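Vacuolar aminopeptidase 1 (Saccharomyces cerevisiae, PDB 5JGF) removes amino acids from the N-terminus of peptides and proteins in the vacuole as a zinc-dependent dodecameric aminopeptidase, and is the major cargo of the cytoplasm-to-vacuole targeting pathway. Local coordinates at residues I11-T25 / L256-F268. Residues are numbered along the deposited sequence; the frame is centred on the assembly and turned at random.
Sequences IAQEFIDFIYKNPTT and LFAPRLDDRLCSF. With ZN (zinc ion), chain K; ZN (zinc ion), chain L.
An aromatic cluster of Phe15, Phe18 and Phe268 joins the N-terminal helix to helix 261-278, next to the two-zinc site of this M18 peptidase. Phe15 turns a ring edge toward the face of Phe268 in an offset edge-to-face pair, the planes inclined at 60° and the centroids 5.4 Å apart. With its CG anti to the backbone N (chi1 177°), the Phe15 ring reaches into 256-268, where Leu265 CD1 makes a CH-pi contact over one face and Leu261 CD2 meets the edge at CE2; Ile19 CG1, from its own helix, lies over the opposite face. Phe268 CD1 lies over one face of the Phe18 ring, 3.4 Å from Phe18 CD2, the two rings being oblique to each other, while Ile11 CD1 reaches the edge of the Phe268 ring.

Where helix 11-21 ends, two arginines take over. Arg260, its chain bent at chi3, brings NH1 to within 3.0 Å of Ile19 O; the acceptor lies in the guanidinium plane, although the donor stands 51° out of the carbonyl plane. Proline atoms, Pro259 CG and Pro23 CB, lie over opposite faces of this guanidinium. The extended Arg264 donates from NH1 to Pro23 O at 2.8 Å and, weakly, from NH2 to Thr25 OG1. A water ties both arginines to the turn, accepting from Arg260 NE and Arg264 NH1 and donating to Ile19 O and Asn22 O.

Between these arginines in sequence, Asp262 bridges the zinc ions, with OD1 and OD2 each 2.0 Å from a different metal; His91, Asp344, Glu299 and His438 are further ligands. Arg264 NE also bonds to Val92 O, linking the turn to the metal-site region. Helix 25-38 packs on Phe18 and Arg264, strand 339-347 on Leu265, and strand 442-445 pairs with strand 255-258.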
ATOM      1  N   ILE D  11      18.782 -17.366 -52.605  1.00 19.40           N
ATOM      2  CA  ILE D  11      18.064 -18.217 -51.665  1.00 19.96           C
ATOM      3  C   ILE D  11      17.291 -17.361 -50.655  1.00 18.08           C
ATOM      4  O   ILE D  11      16.213 -17.748 -50.206  1.00 17.22           O
ATOM      5  CB  ILE D  11      19.021 -19.194 -50.930  1.00 20.69           C
ATOM      6  CG1 ILE D  11      18.204 -20.279 -50.225  1.00 23.42           C
ATOM      7  CG2 ILE D  11      19.882 -18.448 -49.930  1.00 20.75           C
ATOM      8  CD1 ILE D  11      17.336 -21.092 -51.165  1.00 25.54           C
ATOM      9  N   ALA D  12      17.834 -16.196 -50.311  1.00 17.49           N
ATOM     10  CA  ALA D  12      17.154 -15.292 -49.384  1.00 17.62           C
ATOM     11  C   ALA D  12      15.836 -14.851 -50.015  1.00 17.91           C
ATOM     12  O   ALA D  12      14.806 -14.793 -49.345  1.00 16.83           O
ATOM     13  CB  ALA D  12      18.029 -14.073 -49.088  1.00 17.35           C
ATOM     14  N   GLN D  13      15.872 -14.543 -51.311  1.00 16.96           N
ATOM     15  CA  GLN D  13      14.670 -14.124 -52.027  1.00 18.12           C
ATOM     16  C   GLN D  13      13.677 -15.274 -52.148  1.00 18.21           C
ATOM     17  O   GLN D  13      12.467 -15.071 -52.033  1.00 15.86           O
ATOM     18  CB  GLN D  13      15.019 -13.608 -53.426  1.00 21.03           C
ATOM     19  CG  GLN D  13      15.615 -12.207 -53.454  1.00 27.00           C
ATOM     20  CD  GLN D  13      14.723 -11.178 -52.775  1.00 30.25           C
ATOM     21  OE1 GLN D  13      13.512 -11.134 -53.004  1.00 31.62           O
ATOM     22  NE2 GLN D  13      15.324 -10.339 -51.941  1.00 30.64           N
ATOM     23  N   GLU D  14      14.184 -16.480 -52.388  1.00 17.41           N
ATOM     24  CA  GLU D  14      13.312 -17.645 -52.501  1.00 17.55           C
ATOM     25  C   GLU D  14      12.585 -17.837 -51.177  1.00 16.23           C
ATOM     26  O   GLU D  14      11.400 -18.170 -51.155  1.00 14.01           O
ATOM     27  CB  GLU D  14      14.116 -18.907 -52.825  1.00 19.82           C
ATOM     28  CG  GLU D  14      14.603 -19.005 -54.264  1.00 28.99           C
ATOM     29  CD  GLU D  14      13.468 -18.962 -55.273  1.00 34.17           C
ATOM     30  OE1 GLU D  14      12.423 -19.604 -55.033  1.00 35.59           O
ATOM     31  OE2 GLU D  14      13.627 -18.294 -56.317  1.00 38.73           O
ATOM     32  N   PHE D  15      13.302 -17.634 -50.074  1.00 14.46           N
ATOM     33  CA  PHE D  15      12.703 -17.783 -48.752  1.00 12.73           C
ATOM     34  C   PHE D  15      11.595 -16.750 -48.556  1.00 13.43           C
ATOM     35  O   PHE D  15      10.508 -17.076 -48.077  1.00 13.40           O
ATOM     36  CB  PHE D  15      13.760 -17.614 -47.653  1.00 13.31           C
ATOM     37  CG  PHE D  15      13.191 -17.674 -46.257  1.00 14.32           C
ATOM     38  CD1 PHE D  15      12.626 -18.850 -45.772  1.00 14.10           C
ATOM     39  CD2 PHE D  15      13.193 -16.546 -45.440  1.00 16.61           C
ATOM     40  CE1 PHE D  15      12.062 -18.902 -44.490  1.00 13.47           C
ATOM     41  CE2 PHE D  15      12.634 -16.586 -44.159  1.00 15.02           C
ATOM     42  CZ  PHE D  15      12.068 -17.767 -43.685  1.00 15.67           C
ATOM     43  N   ILE D  16      11.873 -15.501 -48.917  1.00 14.21           N
ATOM     44  CA  ILE D  16      10.878 -14.437 -48.780  1.00 13.80           C
ATOM     45  C   ILE D  16       9.615 -14.789 -49.568  1.00 15.79           C
ATOM     46  O   ILE D  16       8.495 -14.634 -49.070  1.00 12.74           O
ATOM     47  CB  ILE D  16      11.450 -13.079 -49.257  1.00 14.87           C
ATOM     48  CG1 ILE D  16      12.452 -12.555 -48.220  1.00 14.77           C
ATOM     49  CG2 ILE D  16      10.320 -12.077 -49.498  1.00 14.26           C
ATOM     50  CD1 ILE D  16      13.189 -11.300 -48.646  1.00 14.56           C
ATOM     51  N   ASP D  17       9.794 -15.272 -50.795  1.00 16.26           N
ATOM     52  CA  ASP D  17       8.653 -15.654 -51.622  1.00 16.71           C
ATOM     53  C   ASP D  17       7.890 -16.818 -50.989  1.00 13.74           C
ATOM     54  O   ASP D  17       6.662 -16.841 -50.998  1.00 13.51           O
ATOM     55  CB  ASP D  17       9.110 -16.038 -53.033  1.00 19.46           C
ATOM     56  CG  ASP D  17       9.705 -14.868 -53.792  1.00 25.98           C
ATOM     57  OD1 ASP D  17       9.387 -13.710 -53.441  1.00 28.08           O
ATOM     58  OD2 ASP D  17      10.477 -15.104 -54.749  1.00 28.85           O
ATOM     59  N   PHE D  18       8.629 -17.775 -50.437  1.00 13.80           N
ATOM     60  CA  PHE D  18       8.043 -18.941 -49.778  1.00 12.98           C
ATOM     61  C   PHE D  18       7.139 -18.498 -48.628  1.00 13.34           C
ATOM     62  O   PHE D  18       5.996 -18.941 -48.513  1.00 11.66           O
ATOM     63  CB  PHE D  18       9.172 -19.851 -49.266  1.00 13.59           C
ATOM     64  CG  PHE D  18       8.782 -20.746 -48.117  1.00 13.28           C
ATOM     65  CD1 PHE D  18       7.893 -21.799 -48.297  1.00 13.44           C
ATOM     66  CD2 PHE D  18       9.343 -20.551 -46.857  1.00 13.23           C
ATOM     67  CE1 PHE D  18       7.569 -22.653 -47.235  1.00 14.62           C
ATOM     68  CE2 PHE D  18       9.029 -21.394 -45.792  1.00 13.19           C
ATOM     69  CZ  PHE D  18       8.141 -22.449 -45.980  1.00 14.48           C
ATOM     70  N   ILE D  19       7.653 -17.611 -47.782  1.00 12.84           N
ATOM     71  CA  ILE D  19       6.885 -17.119 -46.645  1.00 12.18           C
ATOM     72  C   ILE D  19       5.633 -16.376 -47.104  1.00 13.42           C
ATOM     73  O   ILE D  19       4.548 -16.572 -46.557  1.00 11.62           O
ATOM     74  CB  ILE D  19       7.748 -16.173 -45.772  1.00 12.73           C
ATOM     75  CG1 ILE D  19       8.831 -16.980 -45.047  1.00 12.46           C
ATOM     76  CG2 ILE D  19       6.864 -15.400 -44.791  1.00 12.85           C
ATOM     77  CD1 ILE D  19       8.296 -17.956 -44.003  1.00 13.13           C
ATOM     78  N   TYR D  20       5.795 -15.532 -48.117  1.00 12.37           N
ATOM     79  CA  TYR D  20       4.704 -14.729 -48.660  1.00 13.58           C
ATOM     80  C   TYR D  20       3.623 -15.546 -49.371  1.00 14.88           C
ATOM     81  O   TYR D  20       2.432 -15.273 -49.228  1.00 14.28           O
ATOM     82  CB  TYR D  20       5.279 -13.687 -49.627  1.00 15.43           C
ATOM     83  CG  TYR D  20       4.270 -12.709 -50.188  1.00 17.04           C
ATOM     84  CD1 TYR D  20       3.592 -11.817 -49.353  1.00 15.92           C
ATOM     85  CD2 TYR D  20       4.019 -12.649 -51.558  1.00 17.91           C
ATOM     86  CE1 TYR D  20       2.693 -10.888 -49.869  1.00 16.04           C
ATOM     87  CE2 TYR D  20       3.119 -11.724 -52.087  1.00 17.52           C
ATOM     88  CZ  TYR D  20       2.463 -10.847 -51.239  1.00 17.46           C
ATOM     89  OH  TYR D  20       1.586  -9.922 -51.759  1.00 14.94           O
ATOM     90  N   LYS D  21       4.035 -16.554 -50.131  1.00 14.98           N
ATOM     91  CA  LYS D  21       3.077 -17.368 -50.873  1.00 16.68           C
ATOM     92  C   LYS D  21       2.451 -18.522 -50.102  1.00 15.25           C
ATOM     93  O   LYS D  21       1.508 -19.142 -50.584  1.00 14.29           O
ATOM     94  CB  LYS D  21       3.737 -17.904 -52.147  1.00 19.08           C
ATOM     95  CG  LYS D  21       4.092 -16.818 -53.149  1.00 24.74           C
ATOM     96  CD  LYS D  21       4.873 -17.378 -54.329  1.00 32.25           C
ATOM     97  CE  LYS D  21       5.181 -16.294 -55.354  1.00 36.78           C
ATOM     98  NZ  LYS D  21       6.017 -16.817 -56.474  1.00 40.90           N
ATOM     99  N   ASN D  22       2.958 -18.804 -48.905  1.00 14.22           N
ATOM    100  CA  ASN D  22       2.440 -19.907 -48.095  1.00 13.61           C
ATOM    101  C   ASN D  22       2.271 -19.439 -46.648  1.00 12.52           C
ATOM    102  O   ASN D  22       3.008 -19.850 -45.756  1.00 12.07           O
ATOM    103  CB  ASN D  22       3.419 -21.076 -48.176  1.00 13.48           C
ATOM    104  CG  ASN D  22       3.677 -21.503 -49.607  1.00 16.11           C
ATOM    105  OD1 ASN D  22       2.872 -22.214 -50.205  1.00 16.26           O
ATOM    106  ND2 ASN D  22       4.788 -21.041 -50.177  1.00 17.14           N
ATOM    107  N   PRO D  23       1.267 -18.589 -46.405  1.00 14.33           N
ATOM    108  CA  PRO D  23       0.952 -18.013 -45.092  1.00 14.21           C
ATOM    109  C   PRO D  23       0.546 -18.934 -43.949  1.00 13.96           C
ATOM    110  O   PRO D  23       0.869 -18.654 -42.795  1.00 14.12           O
ATOM    111  CB  PRO D  23      -0.134 -16.996 -45.425  1.00 13.10           C
ATOM    112  CG  PRO D  23      -0.870 -17.674 -46.545  1.00 13.90           C
ATOM    113  CD  PRO D  23       0.265 -18.178 -47.406  1.00 13.01           C
ATOM    114  N   THR D  24      -0.168 -20.016 -44.251  1.00 14.39           N
ATOM    115  CA  THR D  24      -0.603 -20.929 -43.196  1.00 13.05           C
ATOM    116  C   THR D  24       0.186 -22.234 -43.197  1.00 15.15           C
ATOM    117  O   THR D  24       0.872 -22.561 -44.167  1.00 14.58           O
ATOM    118  CB  THR D  24      -2.097 -21.277 -43.333  1.00 14.80           C
ATOM    119  OG1 THR D  24      -2.278 -22.195 -44.420  1.00 13.74           O
ATOM    120  CG2 THR D  24      -2.914 -20.014 -43.602  1.00 13.02           C
ATOM    121  N   THR D  25       0.085 -22.978 -42.102  1.00 14.04           N
ATOM    122  CA  THR D  25       0.788 -24.250 -41.990  1.00 14.33           C
ATOM    123  C   THR D  25       0.388 -25.165 -43.152  1.00 14.19           C
ATOM    124  O   THR D  25       1.228 -25.866 -43.722  1.00 13.99           O
ATOM    125  CB  THR D  25       0.467 -24.932 -40.649  1.00 15.52           C
ATOM    126  OG1 THR D  25       0.749 -24.020 -39.577  1.00 14.83           O
ATOM    127  CG2 THR D  25       1.320 -26.184 -40.466  1.00 12.41           C
ATOM    128  N   LEU D 256      17.081  -9.390 -43.184  1.00 13.44           N
ATOM    129  CA  LEU D 256      15.921  -9.915 -43.886  1.00 13.27           C
ATOM    130  C   LEU D 256      14.777  -9.760 -42.887  1.00 12.32           C
ATOM    131  O   LEU D 256      14.838 -10.301 -41.782  1.00 13.55           O
ATOM    132  CB  LEU D 256      16.121 -11.394 -44.249  1.00 13.80           C
ATOM    133  CG  LEU D 256      15.019 -12.090 -45.069  1.00 17.10           C
ATOM    134  CD1 LEU D 256      15.584 -13.333 -45.737  1.00 16.14           C
ATOM    135  CD2 LEU D 256      13.848 -12.467 -44.173  1.00 14.99           C
ATOM    136  N   PHE D 257      13.762  -8.987 -43.265  1.00 11.75           N
ATOM    137  CA  PHE D 257      12.603  -8.757 -42.408  1.00 12.39           C
ATOM    138  C   PHE D 257      11.450  -9.556 -42.994  1.00 12.62           C
ATOM    139  O   PHE D 257      11.163  -9.456 -44.185  1.00 13.11           O
ATOM    140  CB  PHE D 257      12.212  -7.271 -42.388  1.00 12.39           C
ATOM    141  CG  PHE D 257      13.350  -6.332 -42.071  1.00 12.79           C
ATOM    142  CD1 PHE D 257      14.347  -6.691 -41.171  1.00 11.45           C
ATOM    143  CD2 PHE D 257      13.388  -5.060 -42.637  1.00 13.60           C
ATOM    144  CE1 PHE D 257      15.365  -5.797 -40.835  1.00 12.10           C
ATOM    145  CE2 PHE D 257      14.402  -4.157 -42.307  1.00 12.25           C
ATOM    146  CZ  PHE D 257      15.390  -4.526 -41.405  1.00 14.41           C
ATOM    147  N   ALA D 258      10.783 -10.344 -42.164  1.00 13.63           N
ATOM    148  CA  ALA D 258       9.676 -11.148 -42.656  1.00 11.92           C
ATOM    149  C   ALA D 258       8.876 -11.735 -41.516  1.00 12.65           C
ATOM    150  O   ALA D 258       9.380 -11.895 -40.404  1.00 11.94           O
ATOM    151  CB  ALA D 258      10.203 -12.283 -43.552  1.00 13.06           C
ATOM    152  N   PRO D 259       7.609 -12.071 -41.782  1.00 12.69           N
ATOM    153  CA  PRO D 259       6.762 -12.650 -40.742  1.00 12.35           C
ATOM    154  C   PRO D 259       6.935 -14.159 -40.659  1.00 15.07           C
ATOM    155  O   PRO D 259       7.451 -14.793 -41.584  1.00 11.69           O
ATOM    156  CB  PRO D 259       5.363 -12.281 -41.204  1.00 14.93           C
ATOM    157  CG  PRO D 259       5.488 -12.442 -42.706  1.00 13.60           C
ATOM    158  CD  PRO D 259       6.817 -11.751 -42.987  1.00 12.83           C
ATOM    159  N   ARG D 260       6.520 -14.713 -39.524  1.00 11.85           N
ATOM    160  CA  ARG D 260       6.529 -16.150 -39.297  1.00 14.04           C
ATOM    161  C   ARG D 260       7.868 -16.879 -39.480  1.00 14.17           C
ATOM    162  O   ARG D 260       7.898 -18.005 -39.973  1.00 13.76           O
ATOM    163  CB  ARG D 260       5.440 -16.768 -40.190  1.00 13.45           C
ATOM    164  CG  ARG D 260       4.092 -16.015 -40.087  1.00 13.07           C
ATOM    165  CD  ARG D 260       3.011 -16.536 -41.041  1.00 12.90           C
ATOM    166  NE  ARG D 260       3.282 -16.258 -42.454  1.00 12.69           N
ATOM    167  CZ  ARG D 260       2.963 -15.132 -43.089  1.00 14.64           C
ATOM    168  NH1 ARG D 260       3.256 -14.994 -44.379  1.00 12.67           N
ATOM    169  NH2 ARG D 260       2.345 -14.145 -42.452  1.00 11.96           N
ATOM    170  N   LEU D 261       8.967 -16.246 -39.067  1.00 14.94           N
ATOM    171  CA  LEU D 261      10.291 -16.865 -39.174  1.00 13.77           C
ATOM    172  C   LEU D 261      10.409 -18.097 -38.264  1.00 15.50           C
ATOM    173  O   LEU D 261      11.044 -19.083 -38.614  1.00 13.96           O
ATOM    174  CB  LEU D 261      11.389 -15.850 -38.826  1.00 14.23           C
ATOM    175  CG  LEU D 261      11.582 -14.635 -39.736  1.00 13.86           C
ATOM    176  CD1 LEU D 261      12.821 -13.867 -39.293  1.00 13.91           C
ATOM    177  CD2 LEU D 261      11.745 -15.094 -41.187  1.00 13.62           C
ATOM    178  N   ASP D 262       9.801 -18.026 -37.090  1.00 16.60           N
ATOM    179  CA  ASP D 262       9.811 -19.126 -36.135  1.00 18.55           C
ATOM    180  C   ASP D 262       8.630 -20.046 -36.474  1.00 19.14           C
ATOM    181  O   ASP D 262       7.486 -19.639 -36.291  1.00 17.53           O
ATOM    182  CB  ASP D 262       9.619 -18.536 -34.728  1.00 16.62           C
ATOM    183  CG  ASP D 262       9.569 -19.586 -33.628  1.00 17.79           C
ATOM    184  OD1 ASP D 262       9.768 -20.781 -33.904  1.00 14.48           O
ATOM    185  OD2 ASP D 262       9.353 -19.205 -32.455  1.00 13.78           O
ATOM    186  N   ASP D 263       8.861 -21.254 -36.998  1.00 16.96           N
ATOM    187  CA  ASP D 263      10.181 -21.837 -37.276  1.00 15.96           C
ATOM    188  C   ASP D 263      10.290 -22.221 -38.769  1.00 19.22           C
ATOM    189  O   ASP D 263      10.965 -23.183 -39.133  1.00 13.18           O
ATOM    190  CB  ASP D 263      10.360 -23.074 -36.363  1.00 17.17           C
ATOM    191  CG  ASP D 263      11.731 -23.737 -36.485  1.00 18.60           C
ATOM    192  OD1 ASP D 263      12.733 -23.030 -36.715  1.00 15.09           O
ATOM    193  OD2 ASP D 263      11.820 -24.978 -36.331  1.00 16.16           O
ATOM    194  N   ARG D 264       9.622 -21.469 -39.637  1.00 14.20           N
ATOM    195  CA  ARG D 264       9.657 -21.772 -41.066  1.00 14.92           C
ATOM    196  C   ARG D 264      11.025 -21.432 -41.645  1.00 14.17           C
ATOM    197  O   ARG D 264      11.390 -21.887 -42.735  1.00 14.17           O
ATOM    198  CB  ARG D 264       8.526 -21.018 -41.775  1.00 12.18           C
ATOM    199  CG  ARG D 264       7.166 -21.608 -41.404  1.00 12.39           C
ATOM    200  CD  ARG D 264       5.962 -20.731 -41.707  1.00 12.89           C
ATOM    201  NE  ARG D 264       4.778 -21.369 -41.138  1.00 13.43           N
ATOM    202  CZ  ARG D 264       3.537 -20.902 -41.234  1.00 13.26           C
ATOM    203  NH1 ARG D 264       3.300 -19.776 -41.888  1.00 13.48           N
ATOM    204  NH2 ARG D 264       2.532 -21.557 -40.660  1.00 11.74           N
ATOM    205  N   LEU D 265      11.800 -20.643 -40.903  1.00 14.57           N
ATOM    206  CA  LEU D 265      13.156 -20.289 -41.336  1.00 14.69           C
ATOM    207  C   LEU D 265      14.011 -21.567 -41.330  1.00 15.69           C
ATOM    208  O   LEU D 265      14.672 -21.893 -42.322  1.00 13.44           O
ATOM    209  CB  LEU D 265      13.754 -19.238 -40.386  1.00 15.43           C
ATOM    210  CG  LEU D 265      15.210 -18.801 -40.572  1.00 15.56           C
ATOM    211  CD1 LEU D 265      15.463 -18.367 -42.017  1.00 14.60           C
ATOM    212  CD2 LEU D 265      15.501 -17.654 -39.606  1.00 15.28           C
ATOM    213  N   CYS D 266      13.998 -22.286 -40.210  1.00 14.49           N
ATOM    214  CA  CYS D 266      14.755 -23.535 -40.112  1.00 15.41           C
ATOM    215  C   CYS D 266      14.114 -24.628 -40.964  1.00 15.04           C
ATOM    216  O   CYS D 266      14.812 -25.445 -41.563  1.00 13.27           O
ATOM    217  CB  CYS D 266      14.829 -24.023 -38.662  1.00 16.04           C
ATOM    218  SG  CYS D 266      16.014 -23.139 -37.638  1.00 22.16           S
ATOM    219  N   SER D 267      12.786 -24.654 -41.002  1.00 13.69           N
ATOM    220  CA  SER D 267      12.085 -25.664 -41.791  1.00 14.29           C
ATOM    221  C   SER D 267      12.470 -25.559 -43.262  1.00 13.75           C
ATOM    222  O   SER D 267      12.787 -26.563 -43.898  1.00 14.87           O
ATOM    223  CB  SER D 267      10.571 -25.512 -41.637  1.00 13.40           C
ATOM    224  OG  SER D 267      10.166 -25.874 -40.327  1.00 14.08           O
ATOM    225  N   PHE D 268      12.453 -24.339 -43.793  1.00 13.77           N
ATOM    226  CA  PHE D 268      12.810 -24.099 -45.193  1.00 15.02           C
ATOM    227  C   PHE D 268      14.272 -24.474 -45.446  1.00 15.75           C
ATOM    228  O   PHE D 268      14.584 -25.201 -46.396  1.00 16.07           O
ATOM    229  CB  PHE D 268      12.594 -22.624 -45.539  1.00 14.85           C
ATOM    230  CG  PHE D 268      12.913 -22.273 -46.969  1.00 14.53           C
ATOM    231  CD1 PHE D 268      11.963 -22.450 -47.973  1.00 16.36           C
ATOM    232  CD2 PHE D 268      14.160 -21.751 -47.310  1.00 16.10           C
ATOM    233  CE1 PHE D 268      12.250 -22.108 -49.301  1.00 16.20           C
ATOM    234  CE2 PHE D 268      14.457 -21.408 -48.632  1.00 16.74           C
ATOM    235  CZ  PHE D 268      13.499 -21.585 -49.628  1.00 15.64           C
TER
HETATM  236 ZN    ZN K 601      10.143 -22.265 -32.637  1.00 15.68          ZN
HETATM  237 ZN    ZN L 602       8.053 -20.065 -31.181  1.00 16.19          ZN
HETATM  238  O   HOH W   1       4.466 -18.336 -44.048  1.00 13.13           O
HETATM  239  O   HOH W   2      11.779 -20.923 -31.467  1.00 13.45           O
HETATM  240  O   HOH W   3       8.852 -22.005 -31.071  1.00 22.31           O